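Long-range contacts in MucR Phosphodiesterase (Pseudomonas aeruginosa, PDB 5M1T), which belongs to the EAL-domain phosphodiesterases, with a modified TIM-barrel fold, and in this model holds the ligand C2E beside two magnesium ions: residues H49-V54 with Q263-G268; Q107-L112 with H146-S151; D186-G191 with S204-D209. All coordinates share one frame; numbering follows the deposited sequence.

From the N terminus, after an opening helix, 32-38, the chain enters strand 46-55, whose partner in interaction 1 is the loop after strand 261-263, so this contact closes a loop of some two hundred residues. Nested inside it are interaction 2, where helix 93-113 meets the turn between helix 135-145 and strand 153-158, and then interaction 3, within the unit of strand 182-188, helix 195-200 and strand 205-208. These two follow in series, about 25 Å apart between centres. Interactions 1 and 3 share the sheet and both touch C2E; Lys53 is salt-bridged to Glu205, and Gln263 reaches Lys207. Interaction 2 lies among the outer helices, joined to interaction 1 by Tyr50 packing on Trp111 and Gln107.

Interaction 1. Residues H49-V54 with Q263-G268; sequences HYQPKV and QGFLLG. With C2E (9,9'-[(2R,3R,3aS,5S,7aR,9R,10R,10aS,12S,14aR)-3,5,10,12-tetrahydroxy-5,12-dioxidooctahydro-2H,7H-difuro[3,2-d:3',2'-j][1,3,7,9,2,8]tetraoxadiphosphacyclododecine-2,9-diyl]bis(2-amino-1,9-dihydro-6H-purin-6-one)), chain C.
Gln51 lays its side chain slantwise over that of Gln263, with the two amide planes 90° apart. Gln263 NE2 gives a nearly straight bond to Gln51 OE1 at 2.8 Å, coming down from above the carbonyl plane of Gln51 while OE1 stays in the amide plane of Gln263. The other end of the Gln51 amide donates from NE2 to Gly268 O (3.1 Å), which settles which way round the amide sits. That NE2 also lies 3.1 Å from N7 of C2E. Gln51 gets there because its CG stands anti to the backbone N (chi1 -163°) and the chain then runs out straight. Gln263 is held further by Glu65 and Lys207.

Between the segments, a water donates to Pro52 O and accepts from Gly264 N. Gly264 O takes the N-H groups of both Leu267 and Gly268, curling the loop so that Phe265 N points straight at C2E O6, 2.7 Å away. The Phe265 ring lies over the C2E purine ring whose O6 takes that bond, with C2E C6 3.4 Å above the ring plane toward its rim. This is one wall of the C2E pocket, formed where the first and last strands of the EAL barrel meet.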
loop_
_atom_site.group_PDB
_atom_site.type_symbol
_atom_site.label_atom_id
_atom_site.label_comp_id
_atom_site.label_asym_id
_atom_site.label_seq_id
_atom_site.Cartn_x
_atom_site.Cartn_y
_atom_site.Cartn_z
ATOM N N HIS A 49 9.006 -2.922 -23.288
ATOM C CA HIS A 49 9.728 -2.000 -24.146
ATOM C C HIS A 49 10.414 -0.980 -23.242
ATOM O O HIS A 49 10.027 -0.784 -22.088
ATOM C CB HIS A 49 8.781 -1.353 -25.134
ATOM C CG HIS A 49 8.344 -2.283 -26.223
ATOM N ND1 HIS A 49 7.788 -1.848 -27.408
ATOM C CD2 HIS A 49 8.401 -3.633 -26.310
ATOM C CE1 HIS A 49 7.488 -2.890 -28.162
ATOM N NE2 HIS A 49 7.859 -3.985 -27.522
ATOM N N TYR A 50 11.464 -0.372 -23.759
ATOM C CA TYR A 50 12.307 0.494 -22.992
ATOM C C TYR A 50 12.432 1.784 -23.760
ATOM O O TYR A 50 12.693 1.763 -24.966
ATOM C CB TYR A 50 13.682 -0.158 -22.790
ATOM C CG TYR A 50 13.591 -1.495 -22.084
ATOM C CD1 TYR A 50 13.523 -1.568 -20.720
ATOM C CD2 TYR A 50 13.549 -2.667 -22.793
ATOM C CE1 TYR A 50 13.399 -2.783 -20.061
ATOM C CE2 TYR A 50 13.425 -3.895 -22.149
ATOM C CZ TYR A 50 13.348 -3.952 -20.786
ATOM O OH TYR A 50 13.254 -5.176 -20.162
ATOM N N GLN A 51 12.199 2.911 -23.086
ATOM C CA GLN A 51 12.405 4.218 -23.706
ATOM C C GLN A 51 13.616 4.965 -23.116
ATOM O O GLN A 51 13.715 5.151 -21.908
ATOM C CB GLN A 51 11.168 5.079 -23.599
ATOM C CG GLN A 51 11.269 6.237 -24.587
ATOM C CD GLN A 51 10.144 7.218 -24.477
ATOM O OE1 GLN A 51 9.478 7.300 -23.441
ATOM N NE2 GLN A 51 9.909 7.960 -25.567
ATOM N N PRO A 52 14.554 5.371 -23.973
ATOM C CA PRO A 52 15.741 6.108 -23.538
ATOM C C PRO A 52 15.429 7.380 -22.795
ATOM O O PRO A 52 14.494 8.100 -23.200
ATOM C CB PRO A 52 16.425 6.491 -24.850
ATOM C CG PRO A 52 15.890 5.584 -25.898
ATOM C CD PRO A 52 14.539 5.128 -25.430
ATOM N N LYS A 53 16.151 7.648 -21.709
ATOM C CA LYS A 53 16.127 8.980 -21.096
ATOM C C LYS A 53 17.519 9.513 -21.406
ATOM O O LYS A 53 18.508 8.796 -21.248
ATOM C CB LYS A 53 15.910 8.977 -19.576
ATOM C CG LYS A 53 14.701 8.174 -19.089
ATOM C CD LYS A 53 14.801 7.799 -17.600
ATOM C CE LYS A 53 15.242 8.985 -16.747
ATOM N NZ LYS A 53 15.545 8.515 -15.365
ATOM N N VAL A 54 17.586 10.759 -21.841
ATOM C CA VAL A 54 18.817 11.315 -22.418
ATOM C C VAL A 54 19.135 12.646 -21.762
ATOM O O VAL A 54 18.213 13.417 -21.524
ATOM C CB VAL A 54 18.576 11.484 -23.931
ATOM C CG1 VAL A 54 19.564 12.393 -24.577
ATOM C CG2 VAL A 54 18.653 10.132 -24.604
ATOM N N GLN A 263 12.888 12.781 -22.428
ATOM C CA GLN A 263 12.360 11.509 -22.886
ATOM C C GLN A 263 11.254 11.802 -23.898
ATOM O O GLN A 263 10.444 12.728 -23.719
ATOM C CB GLN A 263 11.809 10.787 -21.689
ATOM C CG GLN A 263 11.464 9.381 -21.906
ATOM C CD GLN A 263 11.021 8.709 -20.625
ATOM O OE1 GLN A 263 11.471 9.067 -19.520
ATOM N NE2 GLN A 263 10.158 7.703 -20.767
ATOM N N GLY A 264 11.269 11.089 -25.015
ATOM C CA GLY A 264 10.239 11.326 -26.008
ATOM C C GLY A 264 10.548 10.684 -27.327
ATOM O O GLY A 264 11.697 10.259 -27.571
ATOM N N PHE A 265 9.521 10.627 -28.179
ATOM C CA PHE A 265 9.636 10.036 -29.505
ATOM C C PHE A 265 10.765 10.645 -30.360
ATOM O O PHE A 265 11.394 9.945 -31.118
ATOM C CB PHE A 265 8.330 10.136 -30.268
ATOM C CG PHE A 265 7.246 9.249 -29.744
ATOM C CD1 PHE A 265 7.457 8.407 -28.669
ATOM C CD2 PHE A 265 6.015 9.236 -30.359
ATOM C CE1 PHE A 265 6.475 7.581 -28.220
ATOM C CE2 PHE A 265 5.021 8.426 -29.895
ATOM C CZ PHE A 265 5.261 7.600 -28.816
ATOM N N LEU A 266 11.023 11.928 -30.203
ATOM C CA LEU A 266 12.086 12.603 -30.955
ATOM C C LEU A 266 13.448 11.987 -30.628
ATOM O O LEU A 266 14.290 11.860 -31.496
ATOM C CB LEU A 266 12.116 14.092 -30.615
ATOM C CG LEU A 266 13.139 14.901 -31.450
ATOM C CD1 LEU A 266 12.625 15.094 -32.881
ATOM C CD2 LEU A 266 13.494 16.251 -30.825
ATOM N N LEU A 267 13.650 11.632 -29.368
ATOM C CA LEU A 267 14.911 11.090 -28.903
ATOM C C LEU A 267 14.995 9.554 -28.978
ATOM O O LEU A 267 16.090 8.977 -28.935
ATOM C CB LEU A 267 15.151 11.531 -27.463
ATOM C CG LEU A 267 15.112 13.058 -27.431
ATOM C CD1 LEU A 267 14.644 13.570 -26.101
ATOM C CD2 LEU A 267 16.476 13.616 -27.793
ATOM N N GLY A 268 13.851 8.898 -29.091
ATOM C CA GLY A 268 13.819 7.452 -29.211
ATOM C C GLY A 268 12.540 6.880 -28.637
ATOM O O GLY A 268 12.220 7.117 -27.485
HETATM P P1 C2E C . 4.019 6.985 -18.025
HETATM O O2P C2E C . 4.694 6.483 -16.779
HETATM O O1P C2E C . 3.782 8.480 -18.075
HETATM O "O5'" C2E C . 4.920 6.533 -19.261
HETATM C "C5'" C2E C . 5.178 7.415 -20.331
HETATM C "C4'" C2E C . 4.162 7.242 -21.437
HETATM O "O4'" C2E C . 4.362 8.293 -22.401
HETATM C "C3'" C2E C . 4.339 5.935 -22.191
HETATM O "O3'" C2E C . 3.061 5.496 -22.650
HETATM C "C2'" C2E C . 5.185 6.312 -23.387
HETATM O "O2'" C2E C . 5.011 5.437 -24.502
HETATM C "C1'" C2E C . 4.614 7.694 -23.673
HETATM N N9 C2E C . 5.512 8.564 -24.431
HETATM C C8 C2E C . 6.836 8.708 -24.262
HETATM N N7 C2E C . 7.321 9.611 -25.143
HETATM C C5 C2E C . 6.291 10.061 -25.872
HETATM C C6 C2E C . 6.112 11.022 -26.965
HETATM O O6 C2E C . 7.095 11.658 -27.407
HETATM N N1 C2E C . 4.869 11.186 -27.445
HETATM C C2 C2E C . 3.807 10.500 -26.964
HETATM N N2 C2E C . 2.578 10.703 -27.493
HETATM N N3 C2E C . 3.902 9.613 -25.957
HETATM C C4 C2E C . 5.101 9.361 -25.399
HETATM P P11 C2E C . 2.604 3.966 -22.459
HETATM O O21 C2E C . 3.788 3.067 -22.777
HETATM O O11 C2E C . 1.474 3.685 -23.391
HETATM O O5A C2E C . 2.196 3.789 -20.924
HETATM C C5A C2E C . 1.130 4.589 -20.403
HETATM C C4A C2E C . 1.121 4.503 -18.892
HETATM O O4A C2E C . 0.978 3.153 -18.464
HETATM C C3A C2E C . 2.426 4.930 -18.272
HETATM O O3A C2E C . 2.550 6.338 -18.180
HETATM C C2A C2E C . 2.383 4.261 -16.924
HETATM O O2A C2E C . 1.575 4.985 -16.007
HETATM C C1A C2E C . 1.680 2.962 -17.231
HETATM N N91 C2E C . 2.668 1.850 -17.330
HETATM C C81 C2E C . 3.412 1.469 -18.389
HETATM N N71 C2E C . 4.168 0.382 -18.081
HETATM C C51 C2E C . 3.895 0.072 -16.801
HETATM C C61 C2E C . 4.337 -0.947 -15.833
HETATM O O61 C2E C . 5.193 -1.798 -16.158
HETATM N N11 C2E C . 3.802 -0.916 -14.599
HETATM C C21 C2E C . 2.892 0.015 -14.238
HETATM N N21 C2E C . 2.390 -0.001 -12.991
HETATM N N31 C2E C . 2.439 0.981 -15.067
HETATM C C41 C2E C . 2.917 1.043 -16.323
HETATM O O HOH W 1 13.283 9.013 -25.568
#

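Interaction 2. Residues Q107-L112 with H146-S151; sequences QMRLWL and HSLEPS
Two acceptors share one nitrogen here: Arg109 NH1 donates to Ser147 O at 2.7 Å and to Glu149 OE1 at 3.0 Å, and neither bond is straight, the N-H angles being 132° and 131°. Both acceptors are tilted from the guanidinium plane. The carboxylate of Glu149 takes its bond, part of a salt bridge, from above its own plane, and the two side chains cross at about a right angle. Arg109 leaves the helix with CG anti to the backbone N (chi1 -175°), and bends at the next two torsions fold it toward the turn. Its NH2 is salt-bridged to Asp113, one turn further on, which helps to fix the rotation of the guanidinium. Leu112 CD1 covers part of one face, 3.7 Å above its plane and toward the rim.

Ser147, at positive phi, is the C-prime residue of a Schellman motif that ends helix 135-145; Leu148 N reaches back to Leu143 O. Beside the charged pair, Leu148 makes the apolar part of the contact. Its CD1 presses on Leu112 CD1 at 3.4 Å, tighter than usual for two carbons, and meets Met108 CG at 3.8 Å.

The His146 ring rests on Cys105 and Arg106 of helix 93-113, and NE2 is hydrogen-bonded to Asp102, while Leu148 also packs on Cys105 of that helix and on Leu143 of helix 135-145. The turn thus lies against helix 93-113 as the chain passes from helix 135-145 into strand 153-158.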
loop_
_atom_site.group_PDB
_atom_site.type_symbol
_atom_site.label_atom_id
_atom_site.label_comp_id
_atom_site.label_asym_id
_atom_site.label_seq_id
_atom_site.Cartn_x
_atom_site.Cartn_y
_atom_site.Cartn_z
ATOM N N GLN A 107 17.318 -7.453 -17.206
ATOM C CA GLN A 107 17.826 -6.669 -18.304
ATOM C C GLN A 107 18.919 -5.679 -17.896
ATOM O O GLN A 107 19.928 -5.541 -18.600
ATOM C CB GLN A 107 16.693 -5.927 -18.985
ATOM C CG GLN A 107 17.083 -5.362 -20.321
ATOM C CD GLN A 107 17.531 -6.445 -21.306
ATOM O OE1 GLN A 107 16.813 -7.415 -21.556
ATOM N NE2 GLN A 107 18.713 -6.284 -21.847
ATOM N N MET A 108 18.722 -4.981 -16.780
ATOM C CA MET A 108 19.714 -4.013 -16.336
ATOM C C MET A 108 21.039 -4.720 -16.016
ATOM O O MET A 108 22.118 -4.266 -16.434
ATOM C CB MET A 108 19.191 -3.217 -15.136
ATOM C CG MET A 108 20.053 -2.020 -14.723
ATOM S SD MET A 108 20.488 -0.798 -16.002
ATOM C CE MET A 108 18.905 -0.366 -16.572
ATOM N N ARG A 109 20.954 -5.840 -15.278
ATOM C CA ARG A 109 22.114 -6.665 -15.008
ATOM C C ARG A 109 22.867 -7.006 -16.299
ATOM O O ARG A 109 24.058 -6.792 -16.388
ATOM C CB ARG A 109 21.686 -7.930 -14.280
ATOM C CG ARG A 109 22.814 -8.846 -13.815
ATOM C CD ARG A 109 23.637 -8.270 -12.670
ATOM N NE ARG A 109 24.849 -7.621 -13.143
ATOM C CZ ARG A 109 25.499 -6.639 -12.506
ATOM N NH1 ARG A 109 25.040 -6.145 -11.360
ATOM N NH2 ARG A 109 26.613 -6.124 -13.032
ATOM N N LEU A 110 22.156 -7.536 -17.282
ATOM C CA LEU A 110 22.724 -7.895 -18.576
ATOM C C LEU A 110 23.460 -6.699 -19.241
ATOM O O LEU A 110 24.622 -6.793 -19.683
ATOM C CB LEU A 110 21.605 -8.427 -19.471
ATOM C CG LEU A 110 21.928 -9.016 -20.844
ATOM C CD1 LEU A 110 23.038 -10.045 -20.746
ATOM C CD2 LEU A 110 20.733 -9.744 -21.436
ATOM N N TRP A 111 22.792 -5.555 -19.255
ATOM C CA TRP A 111 23.384 -4.332 -19.755
ATOM C C TRP A 111 24.606 -3.897 -18.993
ATOM O O TRP A 111 25.561 -3.436 -19.614
ATOM C CB TRP A 111 22.378 -3.186 -19.726
ATOM C CG TRP A 111 21.347 -3.276 -20.803
ATOM C CD1 TRP A 111 21.501 -3.851 -22.026
ATOM C CD2 TRP A 111 20.014 -2.739 -20.770
ATOM N NE1 TRP A 111 20.348 -3.712 -22.755
ATOM C CE2 TRP A 111 19.420 -3.039 -22.008
ATOM C CE3 TRP A 111 19.270 -2.040 -19.807
ATOM C CZ2 TRP A 111 18.114 -2.657 -22.328
ATOM C CZ3 TRP A 111 17.981 -1.658 -20.116
ATOM C CH2 TRP A 111 17.411 -1.974 -21.374
ATOM N N LEU A 112 24.561 -3.955 -17.662
ATOM C CA LEU A 112 25.733 -3.591 -16.860
ATOM C C LEU A 112 26.924 -4.513 -17.194
ATOM O O LEU A 112 28.075 -4.071 -17.298
ATOM C CB LEU A 112 25.427 -3.657 -15.366
ATOM C CG LEU A 112 24.584 -2.545 -14.768
ATOM C CD1 LEU A 112 24.139 -2.945 -13.373
ATOM C CD2 LEU A 112 25.353 -1.251 -14.703
ATOM N N HIS A 146 18.949 -10.963 -9.113
ATOM C CA HIS A 146 19.711 -10.610 -10.317
ATOM C C HIS A 146 21.024 -9.915 -10.000
ATOM O O HIS A 146 21.620 -9.320 -10.875
ATOM C CB HIS A 146 18.836 -9.721 -11.209
ATOM C CG HIS A 146 17.632 -10.433 -11.738
ATOM N ND1 HIS A 146 17.702 -11.352 -12.761
ATOM C CD2 HIS A 146 16.344 -10.423 -11.327
ATOM C CE1 HIS A 146 16.504 -11.856 -12.979
ATOM N NE2 HIS A 146 15.658 -11.297 -12.132
ATOM N N SER A 147 21.455 -9.975 -8.737
ATOM C CA SER A 147 22.700 -9.325 -8.283
ATOM C C SER A 147 22.838 -7.892 -8.815
ATOM O O SER A 147 23.874 -7.509 -9.399
ATOM C CB SER A 147 23.912 -10.155 -8.715
ATOM O OG SER A 147 23.676 -11.508 -8.454
ATOM N N LEU A 148 21.803 -7.102 -8.598
ATOM C CA LEU A 148 21.735 -5.765 -9.182
ATOM C C LEU A 148 21.873 -4.703 -8.102
ATOM O O LEU A 148 21.090 -4.670 -7.157
ATOM C CB LEU A 148 20.414 -5.585 -9.943
ATOM C CG LEU A 148 20.257 -4.207 -10.619
ATOM C CD1 LEU A 148 21.305 -3.940 -11.703
ATOM C CD2 LEU A 148 18.857 -4.080 -11.165
ATOM N N GLU A 149 22.864 -3.846 -8.236
ATOM C CA GLU A 149 23.048 -2.760 -7.289
ATOM C C GLU A 149 21.811 -1.878 -7.275
ATOM O O GLU A 149 21.302 -1.521 -8.334
ATOM C CB GLU A 149 24.280 -1.921 -7.658
ATOM C CG GLU A 149 25.547 -2.749 -7.743
ATOM C CD GLU A 149 25.786 -3.296 -9.156
ATOM O OE1 GLU A 149 24.815 -3.548 -9.906
ATOM O OE2 GLU A 149 26.972 -3.439 -9.531
ATOM N N PRO A 150 21.331 -1.512 -6.080
ATOM C CA PRO A 150 20.048 -0.823 -5.979
ATOM C C PRO A 150 20.041 0.545 -6.640
ATOM O O PRO A 150 18.998 0.978 -7.054
ATOM C CB PRO A 150 19.838 -0.701 -4.477
ATOM C CG PRO A 150 20.635 -1.823 -3.894
ATOM C CD PRO A 150 21.880 -1.780 -4.741
ATOM N N SER A 151 21.202 1.181 -6.772
ATOM C CA SER A 151 21.307 2.483 -7.413
ATOM C C SER A 151 20.996 2.440 -8.916
ATOM O O SER A 151 20.771 3.485 -9.511
ATOM C CB SER A 151 22.695 3.099 -7.197
ATOM O OG SER A 151 23.730 2.205 -7.623
#

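Interaction 3. Residues D186-G191 with S204-D209; sequences DDFGTG and SELKID. With MG (magnesium ion), chain E; MG (magnesium ion), chain D; C2E (9,9'-[(2R,3R,3aS,5S,7aR,9R,10R,10aS,12S,14aR)-3,5,10,12-tetrahydroxy-5,12-dioxidooctahydro-2H,7H-difuro[3,2-d:3',2'-j][1,3,7,9,2,8]tetraoxadiphosphacyclododecine-2,9-diyl]bis(2-amino-1,9-dihydro-6H-purin-6-one)), chain C.
Asp186 OD1 is gripped by a magnesium ion at 2.2 Å and by the backbone N of Asp187, which meets it from above the carboxylate plane, while Lys207 CD packs on it at 3.8 Å. OD2 binds the second magnesium ion, also at 2.2 Å, so one carboxylate bridges both metals. Asp187 OD1 joins the first ion, and O1P and O2P of C2E take one ion each; Glu243 completes the protein ligands of the first site, and Glu65, Asn124 and Glu156 those of the second. Lys207 NZ forms salt bridges with Glu156 and Glu65, making it a second-shell partner of the metals.

The backbones meet as parallel strands of a beta-alpha-beta unit in the EAL barrel, the DDFGTG sequence, whose two aspartates bind the metals, lying where strand 182-188 ends. Phe188 N donates to Lys207 O (2.9 Å), and Phe188 O accepts from Asp209 N (3.1 Å). Leu206 CD1 sits over the centre of the Phe188 ring, which also packs on helix 220-236, 4.0 Å from the centroid, a CH-pi contact. At the end of the type II turn from Asp187 to Thr190, Thr190 CG2 touches Asp209 CG at 3.6 Å; Asp209 itself caps the following helix at Gly211.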
loop_
_atom_site.group_PDB
_atom_site.type_symbol
_atom_site.label_atom_id
_atom_site.label_comp_id
_atom_site.label_asym_id
_atom_site.label_seq_id
_atom_site.Cartn_x
_atom_site.Cartn_y
_atom_site.Cartn_z
ATOM N N ASP A 186 6.423 10.799 -10.810
ATOM C CA ASP A 186 6.007 10.758 -12.197
ATOM C C ASP A 186 4.765 11.664 -12.461
ATOM O O ASP A 186 4.080 12.099 -11.522
ATOM C CB ASP A 186 5.625 9.293 -12.504
ATOM C CG ASP A 186 5.670 8.955 -13.977
ATOM O OD1 ASP A 186 5.958 9.856 -14.835
ATOM O OD2 ASP A 186 5.417 7.757 -14.245
ATOM N N ASP A 187 4.459 11.898 -13.727
ATOM C CA ASP A 187 3.270 12.685 -14.113
ATOM C C ASP A 187 3.121 13.986 -13.318
ATOM O O ASP A 187 2.016 14.394 -12.938
ATOM C CB ASP A 187 1.986 11.855 -13.979
ATOM C CG ASP A 187 1.973 10.622 -14.893
ATOM O OD1 ASP A 187 2.857 10.464 -15.787
ATOM O OD2 ASP A 187 1.046 9.807 -14.693
ATOM N N PHE A 188 4.242 14.643 -13.066
ATOM C CA PHE A 188 4.230 15.793 -12.191
ATOM C C PHE A 188 3.513 16.965 -12.878
ATOM O O PHE A 188 3.648 17.202 -14.076
ATOM C CB PHE A 188 5.633 16.161 -11.723
ATOM C CG PHE A 188 5.641 17.061 -10.541
ATOM C CD1 PHE A 188 5.540 16.540 -9.267
ATOM C CD2 PHE A 188 5.697 18.449 -10.699
ATOM C CE1 PHE A 188 5.516 17.364 -8.155
ATOM C CE2 PHE A 188 5.687 19.278 -9.588
ATOM C CZ PHE A 188 5.589 18.730 -8.312
ATOM N N GLY A 189 2.664 17.626 -12.106
ATOM C CA GLY A 189 1.870 18.729 -12.602
ATOM C C GLY A 189 0.417 18.315 -12.678
ATOM O O GLY A 189 -0.464 19.182 -12.691
ATOM N N THR A 190 0.161 17.008 -12.705
ATOM C CA THR A 190 -1.206 16.476 -12.782
ATOM C C THR A 190 -1.926 16.286 -11.443
ATOM O O THR A 190 -3.131 16.082 -11.425
ATOM C CB THR A 190 -1.271 15.124 -13.523
ATOM O OG1 THR A 190 -0.617 14.121 -12.753
ATOM C CG2 THR A 190 -0.622 15.231 -14.875
ATOM N N GLY A 191 -1.187 16.310 -10.340
ATOM C CA GLY A 191 -1.780 16.109 -9.037
ATOM C C GLY A 191 -1.687 17.379 -8.220
ATOM O O GLY A 191 -1.491 18.501 -8.762
ATOM N N SER A 204 14.443 11.830 -6.038
ATOM C CA SER A 204 15.653 12.241 -6.704
ATOM C C SER A 204 15.326 12.992 -7.950
ATOM O O SER A 204 16.132 13.744 -8.426
ATOM C CB SER A 204 16.461 11.006 -7.101
ATOM O OG SER A 204 17.237 10.614 -6.008
ATOM N N GLU A 205 14.139 12.750 -8.505
ATOM C CA GLU A 205 13.729 13.425 -9.743
ATOM C C GLU A 205 12.215 13.646 -9.835
ATOM O O GLU A 205 11.429 12.887 -9.270
ATOM C CB GLU A 205 14.244 12.662 -10.975
ATOM C CG GLU A 205 13.590 11.342 -11.199
ATOM C CD GLU A 205 13.960 10.630 -12.516
ATOM O OE1 GLU A 205 15.145 10.679 -12.980
ATOM O OE2 GLU A 205 13.025 9.978 -13.069
ATOM N N LEU A 206 11.838 14.725 -10.518
ATOM C CA LEU A 206 10.485 14.906 -10.962
ATOM C C LEU A 206 10.429 14.723 -12.462
ATOM O O LEU A 206 11.345 15.155 -13.177
ATOM C CB LEU A 206 9.963 16.279 -10.602
ATOM C CG LEU A 206 10.168 16.798 -9.187
ATOM C CD1 LEU A 206 9.611 18.201 -9.165
ATOM C CD2 LEU A 206 9.482 15.924 -8.136
ATOM N N LYS A 207 9.330 14.110 -12.924
ATOM C CA LYS A 207 9.073 13.934 -14.366
ATOM C C LYS A 207 7.868 14.773 -14.790
ATOM O O LYS A 207 6.724 14.456 -14.456
ATOM C CB LYS A 207 8.828 12.480 -14.732
ATOM C CG LYS A 207 9.866 11.543 -14.170
ATOM C CD LYS A 207 9.782 10.164 -14.781
ATOM C CE LYS A 207 10.608 10.043 -16.053
ATOM N NZ LYS A 207 10.232 8.773 -16.802
ATOM N N ILE A 208 8.130 15.815 -15.570
ATOM C CA ILE A 208 7.053 16.663 -16.033
ATOM C C ILE A 208 6.092 15.874 -16.922
ATOM O O ILE A 208 6.545 15.194 -17.865
ATOM C CB ILE A 208 7.561 17.860 -16.849
ATOM C CG1 ILE A 208 8.564 18.686 -16.042
ATOM C CG2 ILE A 208 6.374 18.702 -17.246
ATOM C CD1 ILE A 208 9.425 19.570 -16.904
ATOM N N ASP A 209 4.785 15.979 -16.658
ATOM C CA ASP A 209 3.838 15.161 -17.415
ATOM C C ASP A 209 3.842 15.576 -18.873
ATOM O O ASP A 209 3.889 16.783 -19.181
ATOM C CB ASP A 209 2.428 15.274 -16.898
ATOM C CG ASP A 209 1.480 14.327 -17.628
ATOM O OD1 ASP A 209 1.650 13.099 -17.516
ATOM O OD2 ASP A 209 0.599 14.814 -18.364
HETATM MG MG MG E . 4.957 10.188 -16.813
HETATM MG MG MG D . 6.503 6.633 -15.746
HETATM P P1 C2E C . 4.019 6.985 -18.025
HETATM O O2P C2E C . 4.694 6.483 -16.779
HETATM O O1P C2E C . 3.782 8.480 -18.075
HETATM O "O5'" C2E C . 4.920 6.533 -19.261
HETATM C "C5'" C2E C . 5.178 7.415 -20.331
HETATM C "C4'" C2E C . 4.162 7.242 -21.437
HETATM O "O4'" C2E C . 4.362 8.293 -22.401
HETATM C "C3'" C2E C . 4.339 5.935 -22.191
HETATM O "O3'" C2E C . 3.061 5.496 -22.650
HETATM C "C2'" C2E C . 5.185 6.312 -23.387
HETATM O "O2'" C2E C . 5.011 5.437 -24.502
HETATM C "C1'" C2E C . 4.614 7.694 -23.673
HETATM N N9 C2E C . 5.512 8.564 -24.431
HETATM C C8 C2E C . 6.836 8.708 -24.262
HETATM N N7 C2E C . 7.321 9.611 -25.143
HETATM C C5 C2E C . 6.291 10.061 -25.872
HETATM C C6 C2E C . 6.112 11.022 -26.965
HETATM O O6 C2E C . 7.095 11.658 -27.407
HETATM N N1 C2E C . 4.869 11.186 -27.445
HETATM C C2 C2E C . 3.807 10.500 -26.964
HETATM N N2 C2E C . 2.578 10.703 -27.493
HETATM N N3 C2E C . 3.902 9.613 -25.957
HETATM C C4 C2E C . 5.101 9.361 -25.399
HETATM P P11 C2E C . 2.604 3.966 -22.459
HETATM O O21 C2E C . 3.788 3.067 -22.777
HETATM O O11 C2E C . 1.474 3.685 -23.391
HETATM O O5A C2E C . 2.196 3.789 -20.924
HETATM C C5A C2E C . 1.130 4.589 -20.403
HETATM C C4A C2E C . 1.121 4.503 -18.892
HETATM O O4A C2E C . 0.978 3.153 -18.464
HETATM C C3A C2E C . 2.426 4.930 -18.272
HETATM O O3A C2E C . 2.550 6.338 -18.180
HETATM C C2A C2E C . 2.383 4.261 -16.924
HETATM O O2A C2E C . 1.575 4.985 -16.007
HETATM C C1A C2E C . 1.680 2.962 -17.231
HETATM N N91 C2E C . 2.668 1.850 -17.330
HETATM C C81 C2E C . 3.412 1.469 -18.389
HETATM N N71 C2E C . 4.168 0.382 -18.081
HETATM C C51 C2E C . 3.895 0.072 -16.801
HETATM C C61 C2E C . 4.337 -0.947 -15.833
HETATM O O61 C2E C . 5.193 -1.798 -16.158
HETATM N N11 C2E C . 3.802 -0.916 -14.599
HETATM C C21 C2E C . 2.892 0.015 -14.238
HETATM N N21 C2E C . 2.390 -0.001 -12.991
HETATM N N31 C2E C . 2.439 0.981 -15.067
HETATM C C41 C2E C . 2.917 1.043 -16.323
HETATM O O HOH W 2 7.089 8.054 -17.270
HETATM O O HOH W 3 3.171 11.110 -17.739
#